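Probable arabinosyltransferase C (Mycobacterium tuberculosis, PDB 3PTY) polymerises arabinose into the arabinan of the mycobacterial cell wall, and this lectin-like C-terminal extracellular domain is a carbohydrate-binding module. Local coordinates at residues A[42-45]-A[46-49]; A[123-127]-A[128-132]; A[135-139]-A[140-144]. One frame throughout, in Å; residues are numbered along the deposited sequence.

Interaction 1: residues A[42-45]-A[46-49]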
loop_
_atom_site.group_PDB
_atom_site.type_symbol
_atom_site.label_atom_id
_atom_site.label_comp_id
_atom_site.label_asym_id
_atom_site.label_seq_id
_atom_site.Cartn_x
_atom_site.Cartn_y
_atom_site.Cartn_z
ATOM N N ASP A 42 -4.760 1.515 -24.309
ATOM C CA ASP A 42 -4.094 1.061 -25.527
ATOM C C ASP A 42 -2.988 2.028 -25.914
ATOM O O ASP A 42 -3.175 2.884 -26.767
ATOM C CB ASP A 42 -5.102 0.938 -26.669
ATOM C CG ASP A 42 -4.504 0.287 -27.904
ATOM O OD1 ASP A 42 -3.307 -0.076 -27.871
ATOM O OD2 ASP A 42 -5.229 0.140 -28.905
ATOM N N PRO A 43 -1.824 1.899 -25.273
ATOM C CA PRO A 43 -0.703 2.795 -25.562
ATOM C C PRO A 43 -0.271 2.717 -27.029
ATOM O O PRO A 43 0.250 3.684 -27.568
ATOM C CB PRO A 43 0.406 2.276 -24.633
ATOM C CG PRO A 43 -0.015 0.859 -24.300
ATOM C CD PRO A 43 -1.506 0.965 -24.181
ATOM N N ASN A 44 -0.505 1.592 -27.689
ATOM C CA ASN A 44 -0.103 1.505 -29.086
ATOM C C ASN A 44 -0.922 2.375 -30.033
ATOM O O ASN A 44 -0.425 2.807 -31.072
ATOM C CB ASN A 44 -0.046 0.055 -29.544
ATOM C CG ASN A 44 1.264 -0.601 -29.155
ATOM O OD1 ASN A 44 2.346 -0.285 -29.695
ATOM N ND2 ASN A 44 1.186 -1.485 -28.194
ATOM N N ALA A 45 -2.163 2.657 -29.655
ATOM C CA ALA A 45 -3.026 3.517 -30.457
ATOM C C ALA A 45 -2.494 4.948 -30.523
ATOM O O ALA A 45 -2.806 5.681 -31.457
ATOM C CB ALA A 45 -4.457 3.502 -29.910
ATOM N N GLY A 46 -1.684 5.350 -29.544
ATOM C CA GLY A 46 -1.189 6.721 -29.509
ATOM C C GLY A 46 0.196 6.932 -30.111
ATOM O O GLY A 46 0.666 8.067 -30.231
ATOM N N MET A 47 0.856 5.840 -30.484
ATOM C CA MET A 47 2.213 5.910 -31.029
ATOM C C MET A 47 2.289 6.856 -32.231
ATOM O O MET A 47 1.427 6.829 -33.109
ATOM C CB MET A 47 2.691 4.514 -31.444
ATOM C CG MET A 47 2.969 3.564 -30.284
ATOM S SD MET A 47 4.453 4.042 -29.378
ATOM C CE MET A 47 4.363 2.926 -27.972
ATOM N N LEU A 48 3.312 7.701 -32.267
ATOM C CA LEU A 48 3.523 8.567 -33.423
ATOM C C LEU A 48 4.008 7.721 -34.587
ATOM O O LEU A 48 4.783 6.789 -34.392
ATOM C CB LEU A 48 4.574 9.637 -33.120
ATOM C CG LEU A 48 4.296 10.582 -31.954
ATOM C CD1 LEU A 48 5.375 11.665 -31.915
ATOM C CD2 LEU A 48 2.911 11.202 -32.083
ATOM N N ALA A 49 3.559 8.048 -35.794
ATOM C CA ALA A 49 4.071 7.393 -36.995
ATOM C C ALA A 49 5.484 7.887 -37.283
ATOM O O ALA A 49 5.764 9.078 -37.158
ATOM C CB ALA A 49 3.155 7.680 -38.190
#
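The amide of Asn44 and the thioether arm of Met47 meet at a slant. The arm lies to one side of the amide plane, beyond one end of the group. The carbonyl of Pro43 is the second flat group. The backbone N of Gly46 reaches it from above its plane, 62° out, rather than in that plane. This is the stronger of the two hydrogen bonds across the contact, with Gly46 N 3.2 Å from Pro43 O. The next step is weaker: Met47 N donates to Asn44 O at 3.3 Å. Ala45 N bonds in the same way to Asp42 O. The segment therefore winds through successive overlapping turns, each closed by an i to i+3 bond. Asp42 sits at the start. Its carboxylate oxygen OD1 takes weak bonds from Asn44 N and Ala45 N; the first of these is the bond of a weak Asx turn at the head of the turns.

Met47 closes the far end. Its CG stands opposite the carbonyl carbon and next to the backbone N (chi1 -70°), and the chain bends again at chi2. This brings CG to 3.6 Å from Asn44 O, so the arm folds back over the turn it has just left.

The loop follows strand 37-40 of the mixed sheet and precedes helix 55-58. Leu125 of another loop packs on both Pro43 and Met47, while Arg246 also touches Pro43. Backbone bonds tie Gly46 to Ile247 and Leu48 to Pro245. Ala49 bonds to Arg152, at the end of strand 144-152. The turns lie between strand 37-40 of the mixed sheet and strand 144-152 of the antiparallel sheet.

Interaction 2: residues A[123-127]-A[128-132]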
loop_
_atom_site.group_PDB
_atom_site.type_symbol
_atom_site.label_atom_id
_atom_site.label_comp_id
_atom_site.label_asym_id
_atom_site.label_seq_id
_atom_site.Cartn_x
_atom_site.Cartn_y
_atom_site.Cartn_z
ATOM N N TYR A 123 2.219 -2.063 -19.418
ATOM C CA TYR A 123 1.108 -1.241 -19.902
ATOM C C TYR A 123 0.380 -1.811 -21.105
ATOM O O TYR A 123 -0.290 -1.080 -21.837
ATOM C CB TYR A 123 1.588 0.180 -20.216
ATOM C CG TYR A 123 2.344 0.822 -19.076
ATOM C CD1 TYR A 123 3.579 1.422 -19.287
ATOM C CD2 TYR A 123 1.828 0.815 -17.785
ATOM C CE1 TYR A 123 4.277 2.001 -18.252
ATOM C CE2 TYR A 123 2.519 1.398 -16.737
ATOM C CZ TYR A 123 3.740 1.987 -16.978
ATOM O OH TYR A 123 4.432 2.571 -15.946
ATOM N N ASN A 124 0.505 -3.116 -21.299
ATOM C CA ASN A 124 -0.078 -3.775 -22.464
ATOM C C ASN A 124 0.442 -3.260 -23.804
ATOM O O ASN A 124 -0.243 -3.360 -24.822
ATOM C CB ASN A 124 -1.606 -3.720 -22.409
ATOM C CG ASN A 124 -2.183 -4.750 -21.448
ATOM O OD1 ASN A 124 -1.817 -5.928 -21.486
ATOM N ND2 ASN A 124 -3.077 -4.311 -20.583
ATOM N N LEU A 125 1.652 -2.703 -23.804
ATOM C CA LEU A 125 2.346 -2.427 -25.064
ATOM C C LEU A 125 2.472 -3.722 -25.861
ATOM O O LEU A 125 2.843 -4.762 -25.321
ATOM C CB LEU A 125 3.741 -1.849 -24.799
ATOM C CG LEU A 125 3.771 -0.403 -24.292
ATOM C CD1 LEU A 125 5.098 -0.100 -23.596
ATOM C CD2 LEU A 125 3.514 0.581 -25.435
ATOM N N ASP A 126 2.174 -3.652 -27.151
ATOM C CA ASP A 126 2.206 -4.830 -28.011
ATOM C C ASP A 126 3.615 -5.026 -28.577
ATOM O O ASP A 126 4.077 -4.230 -29.388
ATOM C CB ASP A 126 1.185 -4.649 -29.138
ATOM C CG ASP A 126 1.165 -5.813 -30.120
ATOM O OD1 ASP A 126 1.881 -6.815 -29.907
ATOM O OD2 ASP A 126 0.413 -5.714 -31.110
ATOM N N PRO A 127 4.305 -6.093 -28.151
ATOM C CA PRO A 127 5.688 -6.319 -28.605
ATOM C C PRO A 127 5.803 -6.368 -30.126
ATOM O O PRO A 127 6.837 -5.980 -30.679
ATOM C CB PRO A 127 6.038 -7.691 -28.021
ATOM C CG PRO A 127 5.062 -7.903 -26.902
ATOM C CD PRO A 127 3.805 -7.192 -27.306
ATOM N N ALA A 128 4.755 -6.832 -30.798
ATOM C CA ALA A 128 4.777 -6.910 -32.258
ATOM C C ALA A 128 4.733 -5.523 -32.887
ATOM O O ALA A 128 4.984 -5.371 -34.081
ATOM C CB ALA A 128 3.626 -7.786 -32.781
ATOM N N ARG A 129 4.431 -4.509 -32.079
ATOM C CA ARG A 129 4.361 -3.132 -32.573
ATOM C C ARG A 129 5.225 -2.163 -31.769
ATOM O O ARG A 129 5.127 -0.949 -31.941
ATOM C CB ARG A 129 2.911 -2.627 -32.571
ATOM C CG ARG A 129 2.044 -3.209 -33.699
ATOM C CD ARG A 129 0.647 -2.605 -33.674
ATOM N NE ARG A 129 -0.109 -3.102 -32.532
ATOM C CZ ARG A 129 -1.176 -2.500 -32.015
ATOM N NH1 ARG A 129 -1.626 -1.365 -32.531
ATOM N NH2 ARG A 129 -1.795 -3.041 -30.976
ATOM N N THR A 130 6.071 -2.692 -30.896
ATOM C CA THR A 130 6.828 -1.834 -29.992
ATOM C C THR A 130 8.289 -2.234 -29.911
ATOM O O THR A 130 8.648 -3.119 -29.142
ATOM C CB THR A 130 6.241 -1.873 -28.571
ATOM O OG1 THR A 130 4.818 -1.706 -28.640
ATOM C CG2 THR A 130 6.841 -0.757 -27.719
ATOM N N PRO A 131 9.141 -1.577 -30.707
ATOM C CA PRO A 131 10.583 -1.805 -30.577
ATOM C C PRO A 131 11.064 -1.295 -29.224
ATOM O O PRO A 131 10.455 -0.390 -28.650
ATOM C CB PRO A 131 11.201 -0.939 -31.687
ATOM C CG PRO A 131 10.106 -0.110 -32.253
ATOM C CD PRO A 131 8.802 -0.462 -31.607
ATOM N N VAL A 132 12.157 -1.868 -28.735
ATOM C CA VAL A 132 12.769 -1.445 -27.485
ATOM C C VAL A 132 14.262 -1.367 -27.721
ATOM O O VAL A 132 14.809 -2.215 -28.420
ATOM C CB VAL A 132 12.567 -2.497 -26.367
ATOM C CG1 VAL A 132 13.021 -1.932 -25.030
ATOM C CG2 VAL A 132 11.131 -2.932 -26.289
#
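The carbonyl oxygen of Asp126 is gripped by two donors from opposite faces of its plane. Arg129 N and Thr130 OG1 each lie 2.7 Å from Asp126 O. The bond from Arg129 N closes a type I beta turn over Pro127 and Ala128. The side chain of Asp126 adds an Asx turn: Ala128 N donates to Asp126 OD1 at 3.0 Å, from above the carboxylate plane. Together they form an Asx motif in the loop between strands 63-65 and 133-134.

The carboxylate can do this because CG lies trans to the backbone N (chi1 178°), which swings it over the turn. Its other oxygen is left for Arg129. The two side chains cross at about a right angle, and a bend at chi3 turns the guanidinium back toward Asp126. Here a salt bridge forms at the guanidinium edge. Thr130 N adds a weak bond to Pro127 O. Nearby, Leu125 CB approaches Thr130 OG1 to 4.0 Å.

The salt bridge is lopsided: Arg129 NE lies 3.0 Å from Asp126 OD2, on its anti side, with a nearly straight N-H (168°), while NH2 is only a weak second donor.

Interaction 3: residues A[135-139]-A[140-144]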
loop_
_atom_site.group_PDB
_atom_site.type_symbol
_atom_site.label_atom_id
_atom_site.label_comp_id
_atom_site.label_asym_id
_atom_site.label_seq_id
_atom_site.Cartn_x
_atom_site.Cartn_y
_atom_site.Cartn_z
ATOM N N SER A 135 20.509 0.268 -22.834
ATOM C CA SER A 135 21.968 0.314 -22.698
ATOM C C SER A 135 22.495 -0.543 -21.552
ATOM O O SER A 135 23.673 -0.450 -21.204
ATOM C CB SER A 135 22.442 1.757 -22.505
ATOM O OG SER A 135 21.946 2.277 -21.280
ATOM N N TRP A 136 21.640 -1.368 -20.951
ATOM C CA TRP A 136 22.122 -2.250 -19.895
ATOM C C TRP A 136 22.946 -3.390 -20.484
ATOM O O TRP A 136 22.664 -3.870 -21.583
ATOM C CB TRP A 136 20.981 -2.838 -19.067
ATOM C CG TRP A 136 21.476 -3.833 -18.047
ATOM C CD1 TRP A 136 21.890 -3.566 -16.773
ATOM C CD2 TRP A 136 21.630 -5.249 -18.229
ATOM N NE1 TRP A 136 22.281 -4.730 -16.146
ATOM C CE2 TRP A 136 22.132 -5.776 -17.019
ATOM C CE3 TRP A 136 21.387 -6.121 -19.293
ATOM C CZ2 TRP A 136 22.398 -7.134 -16.847
ATOM C CZ3 TRP A 136 21.654 -7.475 -19.120
ATOM C CH2 TRP A 136 22.153 -7.963 -17.906
ATOM N N ARG A 137 23.965 -3.812 -19.745
ATOM C CA ARG A 137 24.698 -5.023 -20.082
ATOM C C ARG A 137 25.419 -5.568 -18.859
ATOM O O ARG A 137 25.711 -4.832 -17.914
ATOM C CB ARG A 137 25.694 -4.770 -21.218
ATOM C CG ARG A 137 26.820 -3.809 -20.863
ATOM C CD ARG A 137 27.633 -3.468 -22.099
ATOM N NE ARG A 137 26.760 -3.095 -23.210
ATOM C CZ ARG A 137 27.091 -3.203 -24.491
ATOM N NH1 ARG A 137 28.285 -3.678 -24.836
ATOM N NH2 ARG A 137 26.226 -2.845 -25.430
ATOM N N ALA A 138 25.694 -6.868 -18.877
ATOM C CA ALA A 138 26.514 -7.470 -17.841
ATOM C C ALA A 138 27.978 -7.333 -18.242
ATOM O O ALA A 138 28.292 -7.026 -19.397
ATOM C CB ALA A 138 26.135 -8.944 -17.636
ATOM N N GLY A 139 28.873 -7.553 -17.287
ATOM C CA GLY A 139 30.296 -7.494 -17.567
ATOM C C GLY A 139 30.807 -6.086 -17.794
ATOM O O GLY A 139 30.461 -5.163 -17.057
ATOM N N VAL A 140 31.634 -5.923 -18.821
ATOM C CA VAL A 140 32.306 -4.655 -19.081
ATOM C C VAL A 140 31.348 -3.564 -19.546
ATOM O O VAL A 140 30.670 -3.710 -20.561
ATOM C CB VAL A 140 33.413 -4.816 -20.133
ATOM C CG1 VAL A 140 34.079 -3.475 -20.410
ATOM C CG2 VAL A 140 34.436 -5.850 -19.667
ATOM N N GLN A 141 31.313 -2.464 -18.803
ATOM C CA GLN A 141 30.429 -1.351 -19.115
ATOM C C GLN A 141 31.062 -0.436 -20.153
ATOM O O GLN A 141 32.254 -0.152 -20.090
ATOM C CB GLN A 141 30.110 -0.574 -17.839
ATOM C CG GLN A 141 29.481 -1.436 -16.762
ATOM C CD GLN A 141 28.165 -2.042 -17.211
ATOM O OE1 GLN A 141 27.215 -1.324 -17.526
ATOM N NE2 GLN A 141 28.101 -3.368 -17.246
ATOM N N VAL A 142 30.261 0.026 -21.111
ATOM C CA VAL A 142 30.756 0.911 -22.161
ATOM C C VAL A 142 29.850 2.134 -22.322
ATOM O O VAL A 142 28.689 2.103 -21.915
ATOM C CB VAL A 142 30.853 0.173 -23.508
ATOM C CG1 VAL A 142 31.753 -1.058 -23.374
ATOM C CG2 VAL A 142 29.467 -0.236 -23.989
ATOM N N PRO A 143 30.380 3.218 -22.908
ATOM C CA PRO A 143 29.549 4.398 -23.179
ATOM C C PRO A 143 28.442 4.048 -24.171
ATOM O O PRO A 143 28.655 3.213 -25.049
ATOM C CB PRO A 143 30.532 5.385 -23.822
ATOM C CG PRO A 143 31.889 4.909 -23.425
ATOM C CD PRO A 143 31.787 3.420 -23.302
ATOM N N ALA A 144 27.280 4.677 -24.043
ATOM C CA ALA A 144 26.158 4.343 -24.913
ATOM C C ALA A 144 25.384 5.593 -25.281
ATOM O O ALA A 144 25.283 6.532 -24.486
ATOM C CB ALA A 144 25.250 3.323 -24.239
HETATM O O HOH W 1 24.906 0.629 -19.284
HETATM O O HOH W 2 24.519 -1.436 -17.504
#
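Gln141 reaches back across an omega loop and braces its tip from within. The loop joins strand 133-134 to strand 144-152. Its two limbs run almost antiparallel, and Gly139 turns the chain at a positive phi. At the mouth, Ser135 CB and Ala144 CB touch at 3.7 Å.

The Gln141 side chain is folded. CG stands opposite the carbonyl carbon and the chain bends again at chi2 (-61°), which points the amide into the loop. Its nitrogen NE2 donates to two backbone carbonyls, Arg137 O at 2.9 Å and Gly139 O at 3.0 Å. Both acceptors lie near the amide plane. Two bonds hold NE2, so the amide cannot easily rotate. Its OE1 faces a water, 2.7 Å away, which also lies within weak bonding distance of Arg137 N.

Arg137 takes the other side of the loop. Its CG is wedged between backbone N and carbonyl carbon (chi1 65°), and with chi2 extended this brings CD to 3.4 Å from Val140 O. A bend at chi3 then turns the guanidinium toward Val142. The guanidinium stands almost perpendicular to the Gln141 amide. Ser135 OG bonds to Asp231, a calcium ligand, and to Ile240 N. Trp136 packs edge-to-face with Trp239. Over one face of the Arg137 guanidinium, toward its rim, Val142 CG2 lies 3.7 Å from NH1.

Interactions 1 and 2 are neighbours in space, with centres 10 Å apart, although a long span of chain separates them. Pro43 CG lies 3.1 Å from Tyr123 O, and Asp126 touches Asn44. Interaction 3 follows interaction 2 directly in sequence, through strand 133-134, yet their centres are 24 Å apart. It stays clear of interaction 1, with about 17 Å between nearest atoms. Of the three, interaction 3 is tied to the calcium site: the Gln141 side chain is about 5 Å from the ion, and Ser135 bonds to its ligand Asp231. None includes a residue of the arabinofuranoside pocket, formed by Val18, Gly19, Asn22, Asp333 and Arg337.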